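Long-range contacts in cysteine synthase 3 (Entamoeba histolytica, PDB 6KR5), which catalyses the pyridoxal-5'-phosphate-dependent synthesis of L-cysteine and acetate from O-acetyl-L-serine and sulfide: residues H30-H35 and Q329-L334; S37-T42 and E296-T301; G78-E83 and G101-I106. One frame throughout, in Å; residues are numbered along the deposited sequence.

In the fold
From the N terminus, the chain runs through strand 26-28 into a long loop that takes part in two contacts before strand 43-48. Residues 30-35 meet the C-terminal helix 327-335 (interaction 1), closing the widest loop. Residues 37-42 then meet 296-301, the turn leading into strand 301-306 (interaction 2), a slightly smaller loop lying wholly within the first. Interaction 3 sits inside both and crosses neither: it closes the short excursion through helix 88-100 that joins strands 80-84 and 104-109. Interactions 1 and 2 touch, with centres 15 Å apart, beside the N-terminal ends of mixed-sheet strands 43-48 and 301-306; interaction 3 belongs to the four-stranded parallel sheet, its centre about 45 Å from that of interaction 1.

Interaction 1: residues H30-H35 and Q329-L334; sequences HGVTDH and QVLDSL
With CG anti to its backbone N (chi1 -166°), His-35 reaches from the loop to the helix, while Asp-332 and Leu-331 both carry CG anti to the carbonyl carbon, beside the backbone N. This puts a carboxylate at the tip of the imidazole and a leucine against the turn. His-35 NE2 donates a hydrogen bond to Asp-332 OD1 at 2.7 Å, with an N-H...O angle of 150°. The oxygen lies at the ring edge, near its plane, and accepts through its anti lone pair, the one turned away from OD2; ring and carboxylate planes stand 82° apart. At the other nitrogen, ND1 is hydrogen-bonded to Ser-37 OG, so the ring is held at both nitrogens, which probably fixes its orientation. The nearby carboxylate would probably favour a protonated imidazole.

Leu-331 runs past His-35 in the opposite direction, its CB 3.7 Å from His-35 CD2. Further out, its CD1 pushes among the carbonyls of the type I turn Gly-31 to Asp-34: it lies 3.6 Å from Asp-34 O and 3.7 Å from Val-32 O. Val-32 O is buried here without a polar partner, packed against methyl groups instead. On the same leucine, CD2 comes 4.2 Å from Val-32 CB, a loose apolar touch; Val-32 itself also packs on Met-265 and Leu-289 of the two neighbouring helices.

Lys-327, at the start of the same helix, donates to Gly-31 O and forms a salt bridge with Asp-34; Asp-273 accepts from the backbone N-H groups of His-30, Gly-31 and Val-32. The polar link is a histidine-carboxylate hydrogen bond, used structurally, that ties the residue just after the beta turn, in the loop between strands 26-28 and 43-48, to the C-terminal helix 327-335.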
loop_
_atom_site.group_PDB
_atom_site.type_symbol
_atom_site.label_atom_id
_atom_site.label_comp_id
_atom_site.label_asym_id
_atom_site.label_seq_id
_atom_site.Cartn_x
_atom_site.Cartn_y
_atom_site.Cartn_z
ATOM N N HIS B 30 0.129 18.411 -9.245
ATOM C CA HIS B 30 0.868 19.466 -9.943
ATOM C C HIS B 30 1.093 19.111 -11.404
ATOM O O HIS B 30 0.936 19.958 -12.288
ATOM C CB HIS B 30 2.224 19.726 -9.278
ATOM C CG HIS B 30 2.120 20.255 -7.884
ATOM N ND1 HIS B 30 1.680 21.530 -7.601
ATOM C CD2 HIS B 30 2.409 19.680 -6.693
ATOM C CE1 HIS B 30 1.686 21.712 -6.292
ATOM N NE2 HIS B 30 2.132 20.608 -5.719
ATOM N N GLY B 31 1.493 17.868 -11.661
ATOM C CA GLY B 31 1.841 17.483 -13.016
ATOM C C GLY B 31 0.650 17.511 -13.948
ATOM O O GLY B 31 0.709 18.094 -15.033
ATOM N N VAL B 32 -0.458 16.891 -13.532
ATOM C CA VAL B 32 -1.638 16.830 -14.392
ATOM C C VAL B 32 -2.523 18.061 -14.279
ATOM O O VAL B 32 -3.489 18.174 -15.040
ATOM C CB VAL B 32 -2.483 15.567 -14.121
ATOM C CG1 VAL B 32 -1.689 14.320 -14.475
ATOM C CG2 VAL B 32 -3.002 15.525 -12.676
ATOM N N THR B 33 -2.219 18.995 -13.371
ATOM C CA THR B 33 -2.938 20.263 -13.304
ATOM C C THR B 33 -2.280 21.342 -14.149
ATOM O O THR B 33 -2.822 22.450 -14.245
ATOM C CB THR B 33 -3.049 20.759 -11.856
ATOM O OG1 THR B 33 -1.741 21.073 -11.357
ATOM C CG2 THR B 33 -3.713 19.705 -10.972
ATOM N N ASP B 34 -1.136 21.026 -14.762
ATOM C CA ASP B 34 -0.357 21.927 -15.613
ATOM C C ASP B 34 -1.016 21.956 -16.991
ATOM O O ASP B 34 -0.591 21.295 -17.941
ATOM C CB ASP B 34 1.089 21.444 -15.667
ATOM C CG ASP B 34 1.977 22.284 -16.569
ATOM O OD1 ASP B 34 1.672 23.471 -16.817
ATOM O OD2 ASP B 34 2.994 21.724 -17.030
ATOM N N HIS B 35 -2.092 22.737 -17.089
ATOM C CA HIS B 35 -2.878 22.836 -18.310
ATOM C C HIS B 35 -3.554 24.197 -18.349
ATOM O O HIS B 35 -4.019 24.673 -17.308
ATOM C CB HIS B 35 -3.937 21.731 -18.404
ATOM C CG HIS B 35 -4.542 21.597 -19.766
ATOM N ND1 HIS B 35 -5.750 22.167 -20.105
ATOM C CD2 HIS B 35 -4.096 20.972 -20.880
ATOM C CE1 HIS B 35 -6.027 21.887 -21.366
ATOM N NE2 HIS B 35 -5.040 21.163 -21.860
ATOM N N GLN B 329 0.008 16.691 -25.016
ATOM C CA GLN B 329 -0.904 15.989 -25.911
ATOM C C GLN B 329 -1.919 15.181 -25.122
ATOM O O GLN B 329 -3.107 15.157 -25.462
ATOM C CB GLN B 329 -0.135 15.078 -26.860
ATOM C CG GLN B 329 0.698 15.858 -27.878
ATOM C CD GLN B 329 1.404 14.953 -28.863
ATOM O OE1 GLN B 329 2.488 14.424 -28.579
ATOM N NE2 GLN B 329 0.796 14.774 -30.034
ATOM N N VAL B 330 -1.463 14.503 -24.069
ATOM C CA VAL B 330 -2.373 13.680 -23.280
ATOM C C VAL B 330 -3.384 14.550 -22.551
ATOM O O VAL B 330 -4.585 14.263 -22.560
ATOM C CB VAL B 330 -1.584 12.788 -22.303
ATOM C CG1 VAL B 330 -2.539 12.135 -21.317
ATOM C CG2 VAL B 330 -0.834 11.723 -23.068
ATOM N N LEU B 331 -2.922 15.620 -21.898
ATOM C CA LEU B 331 -3.857 16.458 -21.149
ATOM C C LEU B 331 -4.818 17.190 -22.079
ATOM O O LEU B 331 -5.995 17.354 -21.748
ATOM C CB LEU B 331 -3.107 17.450 -20.271
ATOM C CG LEU B 331 -2.347 16.821 -19.102
ATOM C CD1 LEU B 331 -1.701 17.914 -18.276
ATOM C CD2 LEU B 331 -3.273 15.981 -18.239
ATOM N N ASP B 332 -4.338 17.642 -23.246
ATOM C CA ASP B 332 -5.247 18.234 -24.226
ATOM C C ASP B 332 -6.339 17.248 -24.633
ATOM O O ASP B 332 -7.510 17.625 -24.756
ATOM C CB ASP B 332 -4.474 18.689 -25.464
ATOM C CG ASP B 332 -3.859 20.071 -25.308
ATOM O OD1 ASP B 332 -4.212 20.795 -24.356
ATOM O OD2 ASP B 332 -3.016 20.437 -26.159
ATOM N N SER B 333 -5.974 15.981 -24.852
ATOM C CA SER B 333 -6.952 14.986 -25.287
ATOM C C SER B 333 -8.013 14.732 -24.223
ATOM O O SER B 333 -9.138 14.331 -24.546
ATOM C CB SER B 333 -6.238 13.684 -25.662
ATOM O OG SER B 333 -5.984 12.879 -24.517
ATOM N N LEU B 334 -7.683 14.983 -22.964
ATOM C CA LEU B 334 -8.585 14.728 -21.851
ATOM C C LEU B 334 -9.368 15.951 -21.414
ATOM O O LEU B 334 -10.517 15.811 -20.961
ATOM C CB LEU B 334 -7.790 14.197 -20.652
ATOM C CG LEU B 334 -7.234 12.788 -20.804
ATOM C CD1 LEU B 334 -6.227 12.506 -19.710
ATOM C CD2 LEU B 334 -8.372 11.787 -20.778
#

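Interaction 2: residues S37-T42 and E296-T301; sequences SIKKNT and ENEGKT
Two beta turns meet here, a type I turn from Lys-39 to Thr-42 and a type II turn from Asn-297 to Lys-300, so close that Thr-42 CA and Gly-299 CA are 3.9 Å apart. Gly-299 occupies the third position of its turn, with the positive phi usual there, and its backbone does most of the bonding. Its N-H points at the threonine hydroxyl: Gly-299 N donates to Thr-42 OG1 at 2.9 Å, fairly straight at 160°. Thr-42 sets this up by holding OG1 anti to its carbonyl carbon, and the other branch of the same fork, CG2, lies 3.6 Å from Lys-300 O. The glycine's CA makes a C-H...O contact of 3.4 Å with Asn-41 O.

Asn-41 keeps CG in the crowded position between backbone N and carbonyl carbon, which lays its amide over the turn. ND2 sits 3.4 Å from Gly-299 CA, and OD1 rests 3.4 Å from Glu-298 CG. The extended glutamate crosses obliquely, its carboxylate 80° from the amide plane. Its CG also meets the bend of Lys-39, 3.9 Å from Lys-39 CG; the lysine tip turns elsewhere, and Lys-39 NZ stays 5.6 Å from Glu-298 OE1, too far for a salt bridge.

Next to the turns, Thr-42 and Ile-38 pack on Ala-292 at the end of helix 279-292, and Asn-297 ND2 bonds back to Glu-291 O. The two segments then lead into the mixed sheet side by side, strand 43-48 next to strand 301-306, while Thr-301 pairs on its other flank with Ile-186 of strand 186-190.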
loop_
_atom_site.group_PDB
_atom_site.type_symbol
_atom_site.label_atom_id
_atom_site.label_comp_id
_atom_site.label_asym_id
_atom_site.label_seq_id
_atom_site.Cartn_x
_atom_site.Cartn_y
_atom_site.Cartn_z
ATOM N N SER B 37 -6.405 25.161 -19.118
ATOM C CA SER B 37 -7.788 25.190 -18.668
ATOM C C SER B 37 -7.912 25.416 -17.165
ATOM O O SER B 37 -8.987 25.802 -16.701
ATOM C CB SER B 37 -8.483 23.884 -19.047
ATOM O OG SER B 37 -7.909 22.808 -18.327
ATOM N N ILE B 38 -6.849 25.189 -16.396
ATOM C CA ILE B 38 -6.897 25.296 -14.938
ATOM C C ILE B 38 -6.060 26.492 -14.493
ATOM O O ILE B 38 -4.851 26.548 -14.763
ATOM C CB ILE B 38 -6.410 24.005 -14.265
ATOM C CG1 ILE B 38 -7.303 22.835 -14.677
ATOM C CG2 ILE B 38 -6.386 24.169 -12.751
ATOM C CD1 ILE B 38 -6.776 21.472 -14.217
ATOM N N LYS B 39 -6.697 27.433 -13.789
ATOM C CA LYS B 39 -6.003 28.617 -13.295
ATOM C C LYS B 39 -5.025 28.240 -12.187
ATOM O O LYS B 39 -5.247 27.298 -11.422
ATOM C CB LYS B 39 -6.997 29.658 -12.767
ATOM C CG LYS B 39 -8.034 30.131 -13.782
ATOM C CD LYS B 39 -7.390 30.828 -14.974
ATOM C CE LYS B 39 -8.442 31.392 -15.919
ATOM N NZ LYS B 39 -7.846 31.807 -17.221
ATOM N N LYS B 40 -3.942 29.014 -12.092
ATOM C CA LYS B 40 -2.855 28.683 -11.177
ATOM C C LYS B 40 -3.243 28.797 -9.708
ATOM O O LYS B 40 -2.571 28.195 -8.863
ATOM C CB LYS B 40 -1.645 29.577 -11.459
ATOM N N ASN B 41 -4.290 29.547 -9.372
ATOM C CA ASN B 41 -4.692 29.674 -7.976
ATOM C C ASN B 41 -5.724 28.633 -7.558
ATOM O O ASN B 41 -6.099 28.588 -6.384
ATOM C CB ASN B 41 -5.221 31.087 -7.688
ATOM C CG ASN B 41 -6.452 31.435 -8.498
ATOM O OD1 ASN B 41 -6.561 31.088 -9.675
ATOM N ND2 ASN B 41 -7.384 32.143 -7.872
ATOM N N THR B 42 -6.175 27.786 -8.478
ATOM C CA THR B 42 -7.060 26.686 -8.125
ATOM C C THR B 42 -6.237 25.533 -7.559
ATOM O O THR B 42 -5.167 25.205 -8.077
ATOM C CB THR B 42 -7.848 26.247 -9.358
ATOM O OG1 THR B 42 -8.526 27.389 -9.910
ATOM C CG2 THR B 42 -8.869 25.162 -9.007
ATOM N N GLU B 296 -16.398 29.352 -12.829
ATOM C CA GLU B 296 -16.887 29.687 -11.497
ATOM C C GLU B 296 -16.089 29.010 -10.390
ATOM O O GLU B 296 -16.324 29.305 -9.210
ATOM C CB GLU B 296 -18.371 29.331 -11.372
ATOM C CG GLU B 296 -18.659 27.844 -11.260
ATOM C CD GLU B 296 -18.826 27.173 -12.610
ATOM O OE1 GLU B 296 -18.456 27.786 -13.633
ATOM O OE2 GLU B 296 -19.345 26.032 -12.646
ATOM N N ASN B 297 -15.149 28.131 -10.729
ATOM C CA ASN B 297 -14.396 27.390 -9.728
ATOM C C ASN B 297 -12.976 27.905 -9.547
ATOM O O ASN B 297 -12.214 27.312 -8.779
ATOM C CB ASN B 297 -14.375 25.896 -10.081
ATOM C CG ASN B 297 -15.716 25.231 -9.861
ATOM O OD1 ASN B 297 -16.536 25.707 -9.079
ATOM N ND2 ASN B 297 -15.944 24.120 -10.547
ATOM N N GLU B 298 -12.602 28.993 -10.227
ATOM C CA GLU B 298 -11.264 29.552 -10.068
ATOM C C GLU B 298 -10.963 29.813 -8.596
ATOM O O GLU B 298 -11.791 30.370 -7.870
ATOM C CB GLU B 298 -11.135 30.850 -10.870
ATOM C CG GLU B 298 -9.811 31.572 -10.668
ATOM C CD GLU B 298 -9.746 32.893 -11.417
ATOM O OE1 GLU B 298 -10.483 33.047 -12.412
ATOM O OE2 GLU B 298 -8.957 33.773 -11.011
ATOM N N GLY B 299 -9.786 29.369 -8.151
ATOM C CA GLY B 299 -9.339 29.598 -6.792
ATOM C C GLY B 299 -9.901 28.652 -5.754
ATOM O O GLY B 299 -9.528 28.757 -4.576
ATOM N N LYS B 300 -10.784 27.738 -6.139
ATOM C CA LYS B 300 -11.404 26.867 -5.159
ATOM C C LYS B 300 -10.462 25.731 -4.774
ATOM O O LYS B 300 -9.490 25.432 -5.471
ATOM C CB LYS B 300 -12.722 26.304 -5.690
ATOM C CG LYS B 300 -13.853 27.341 -5.721
ATOM C CD LYS B 300 -15.214 26.725 -6.000
ATOM C CE LYS B 300 -16.287 27.811 -6.018
ATOM N NZ LYS B 300 -17.652 27.256 -6.244
ATOM N N THR B 301 -10.759 25.114 -3.630
ATOM C CA THR B 301 -10.045 23.934 -3.151
ATOM C C THR B 301 -10.901 22.713 -3.468
ATOM O O THR B 301 -11.985 22.535 -2.902
ATOM C CB THR B 301 -9.749 24.029 -1.656
ATOM O OG1 THR B 301 -8.855 25.122 -1.420
ATOM C CG2 THR B 301 -9.080 22.748 -1.162
#

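Interaction 3: residues G78-E83 and G101-I106; sequences GMEIIE and GYPVNI
Strands 80-83 and 104-106 are the two parallel arms of a beta-alpha-beta unit, linked through helix 88-100, and their axes run 19° apart. Pairing follows the parallel pattern, both neighbours of Val-104 bonding to Ile-81: Ile-81 N donates to Pro-103 O at 2.9 Å, and Asn-105 N donates to Ile-81 O at 2.8 Å. Further on, Glu-83 N reaches Asn-105 O, nearly along the C=O axis.

Glu-80, at the start of its strand, can be followed outward. Its CB lies 3.4 Å from Asn-105 ND2. With CG anti to the carbonyl carbon, the side chain crosses that of Pro-103 at about a right angle, CG 3.7 Å from Pro-103 CB; CD passes beyond the CB-CG side of the proline ring. At the tip, OE1 accepts from Asn-105 ND2 at 2.9 Å through its anti lone pair, the bond almost straight at 172°, with amide and carboxylate only 15° from coplanar. A water within hydrogen-bonding distance of both Glu-80 OE1 and Asn-105 OD1 links the two side chains, while OE2 has a long, weak ion pair with Lys-153.

The face bearing Ile-81, Val-104 and Ile-106 turns to helix 88-100, where Val-104 and Ile-106 rest on Cys-94, and Ile-82, on the opposite face, packs against helix 135-149. Ile-81 CD1 sits 3.7 Å from Tyr-102 CB, and Met-79 O lies at the edge of the tyrosine ring. Glu-83 bends away to Gln-159 N, its side chain about 10 Å from the bound PLP.

Asn-105 holds the other strand with three N-H bonds, two of them from ND2: besides the bond from its backbone N, ND2 gives Ile-81 O a second one of 3.1 Å, both donors lying above the carbonyl plane.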
loop_
_atom_site.group_PDB
_atom_site.type_symbol
_atom_site.label_atom_id
_atom_site.label_comp_id
_atom_site.label_asym_id
_atom_site.label_seq_id
_atom_site.Cartn_x
_atom_site.Cartn_y
_atom_site.Cartn_z
ATOM N N GLY B 78 -20.060 -16.924 17.766
ATOM C CA GLY B 78 -20.761 -17.997 17.108
ATOM C C GLY B 78 -21.275 -17.640 15.730
ATOM O O GLY B 78 -21.481 -18.541 14.905
ATOM N N MET B 79 -21.471 -16.353 15.458
ATOM C CA MET B 79 -21.943 -15.901 14.161
ATOM C C MET B 79 -20.780 -15.683 13.200
ATOM O O MET B 79 -19.618 -15.567 13.599
ATOM C CB MET B 79 -22.744 -14.603 14.303
ATOM C CG MET B 79 -24.053 -14.780 15.044
ATOM S SD MET B 79 -24.968 -13.230 15.154
ATOM C CE MET B 79 -25.407 -12.936 13.453
ATOM N N GLU B 80 -21.110 -15.637 11.915
ATOM C CA GLU B 80 -20.120 -15.436 10.859
ATOM C C GLU B 80 -20.582 -14.322 9.937
ATOM O O GLU B 80 -21.777 -14.167 9.693
ATOM C CB GLU B 80 -19.897 -16.728 10.062
ATOM C CG GLU B 80 -19.549 -17.907 10.964
ATOM C CD GLU B 80 -19.233 -19.178 10.211
ATOM O OE1 GLU B 80 -19.126 -19.140 8.964
ATOM O OE2 GLU B 80 -19.079 -20.233 10.865
ATOM N N ILE B 81 -19.629 -13.548 9.434
ATOM C CA ILE B 81 -19.912 -12.487 8.474
ATOM C C ILE B 81 -20.051 -13.097 7.084
ATOM O O ILE B 81 -19.375 -14.075 6.751
ATOM C CB ILE B 81 -18.784 -11.435 8.530
ATOM C CG1 ILE B 81 -18.688 -10.819 9.932
ATOM C CG2 ILE B 81 -18.997 -10.348 7.480
ATOM C CD1 ILE B 81 -17.270 -10.570 10.408
ATOM N N ILE B 82 -20.937 -12.538 6.253
ATOM C CA ILE B 82 -21.025 -12.963 4.859
ATOM C C ILE B 82 -21.238 -11.743 3.967
ATOM O O ILE B 82 -21.905 -10.778 4.355
ATOM C CB ILE B 82 -22.130 -14.026 4.643
ATOM C CG1 ILE B 82 -22.042 -14.601 3.223
ATOM C CG2 ILE B 82 -23.522 -13.465 4.933
ATOM C CD1 ILE B 82 -22.982 -15.762 2.963
ATOM N N GLU B 83 -20.651 -11.788 2.775
ATOM C CA GLU B 83 -20.863 -10.773 1.757
ATOM C C GLU B 83 -20.629 -11.406 0.393
ATOM O O GLU B 83 -19.861 -12.360 0.267
ATOM C CB GLU B 83 -19.956 -9.558 1.973
ATOM C CG GLU B 83 -20.147 -8.425 0.944
ATOM C CD GLU B 83 -21.548 -7.833 0.979
ATOM O OE1 GLU B 83 -22.489 -8.470 0.448
ATOM O OE2 GLU B 83 -21.694 -6.717 1.516
ATOM N N GLY B 101 -11.735 -11.495 15.303
ATOM C CA GLY B 101 -11.919 -12.902 15.608
ATOM C C GLY B 101 -13.222 -13.502 15.135
ATOM O O GLY B 101 -13.760 -14.394 15.802
ATOM N N TYR B 102 -13.753 -13.046 14.001
ATOM C CA TYR B 102 -14.974 -13.610 13.454
ATOM C C TYR B 102 -14.712 -14.257 12.103
ATOM O O TYR B 102 -13.947 -13.717 11.302
ATOM C CB TYR B 102 -16.051 -12.537 13.270
ATOM C CG TYR B 102 -16.765 -12.193 14.542
ATOM C CD1 TYR B 102 -16.224 -11.271 15.428
ATOM C CD2 TYR B 102 -17.976 -12.806 14.872
ATOM C CE1 TYR B 102 -16.870 -10.956 16.595
ATOM C CE2 TYR B 102 -18.621 -12.496 16.040
ATOM C CZ TYR B 102 -18.063 -11.574 16.895
ATOM O OH TYR B 102 -18.710 -11.261 18.063
ATOM N N PRO B 103 -15.333 -15.394 11.812
ATOM C CA PRO B 103 -15.205 -15.960 10.464
ATOM C C PRO B 103 -15.846 -15.034 9.440
ATOM O O PRO B 103 -16.857 -14.377 9.717
ATOM C CB PRO B 103 -15.952 -17.297 10.561
ATOM C CG PRO B 103 -15.968 -17.621 12.031
ATOM C CD PRO B 103 -16.069 -16.285 12.726
ATOM N N VAL B 104 -15.241 -14.974 8.256
ATOM C CA VAL B 104 -15.752 -14.179 7.143
ATOM C C VAL B 104 -15.961 -15.101 5.946
ATOM O O VAL B 104 -15.022 -15.778 5.498
ATOM C CB VAL B 104 -14.805 -13.020 6.787
ATOM C CG1 VAL B 104 -15.342 -12.239 5.595
ATOM C CG2 VAL B 104 -14.607 -12.098 7.988
ATOM N N ASN B 105 -17.189 -15.133 5.430
ATOM C CA ASN B 105 -17.535 -15.875 4.226
ATOM C C ASN B 105 -17.719 -14.898 3.070
ATOM O O ASN B 105 -18.518 -13.970 3.171
ATOM C CB ASN B 105 -18.822 -16.678 4.435
ATOM C CG ASN B 105 -18.724 -17.638 5.600
ATOM O OD1 ASN B 105 -18.199 -18.743 5.463
ATOM N ND2 ASN B 105 -19.223 -17.216 6.760
ATOM N N ILE B 106 -16.980 -15.102 1.980
ATOM C CA ILE B 106 -17.088 -14.252 0.797
ATOM C C ILE B 106 -17.549 -15.102 -0.375
ATOM O O ILE B 106 -16.919 -16.119 -0.694
ATOM C CB ILE B 106 -15.747 -13.572 0.454
ATOM C CG1 ILE B 106 -15.219 -12.760 1.642
ATOM C CG2 ILE B 106 -15.883 -12.747 -0.836
ATOM C CD1 ILE B 106 -16.062 -11.599 2.062
HETATM O O HOH W 1 -16.975 -20.455 7.853
#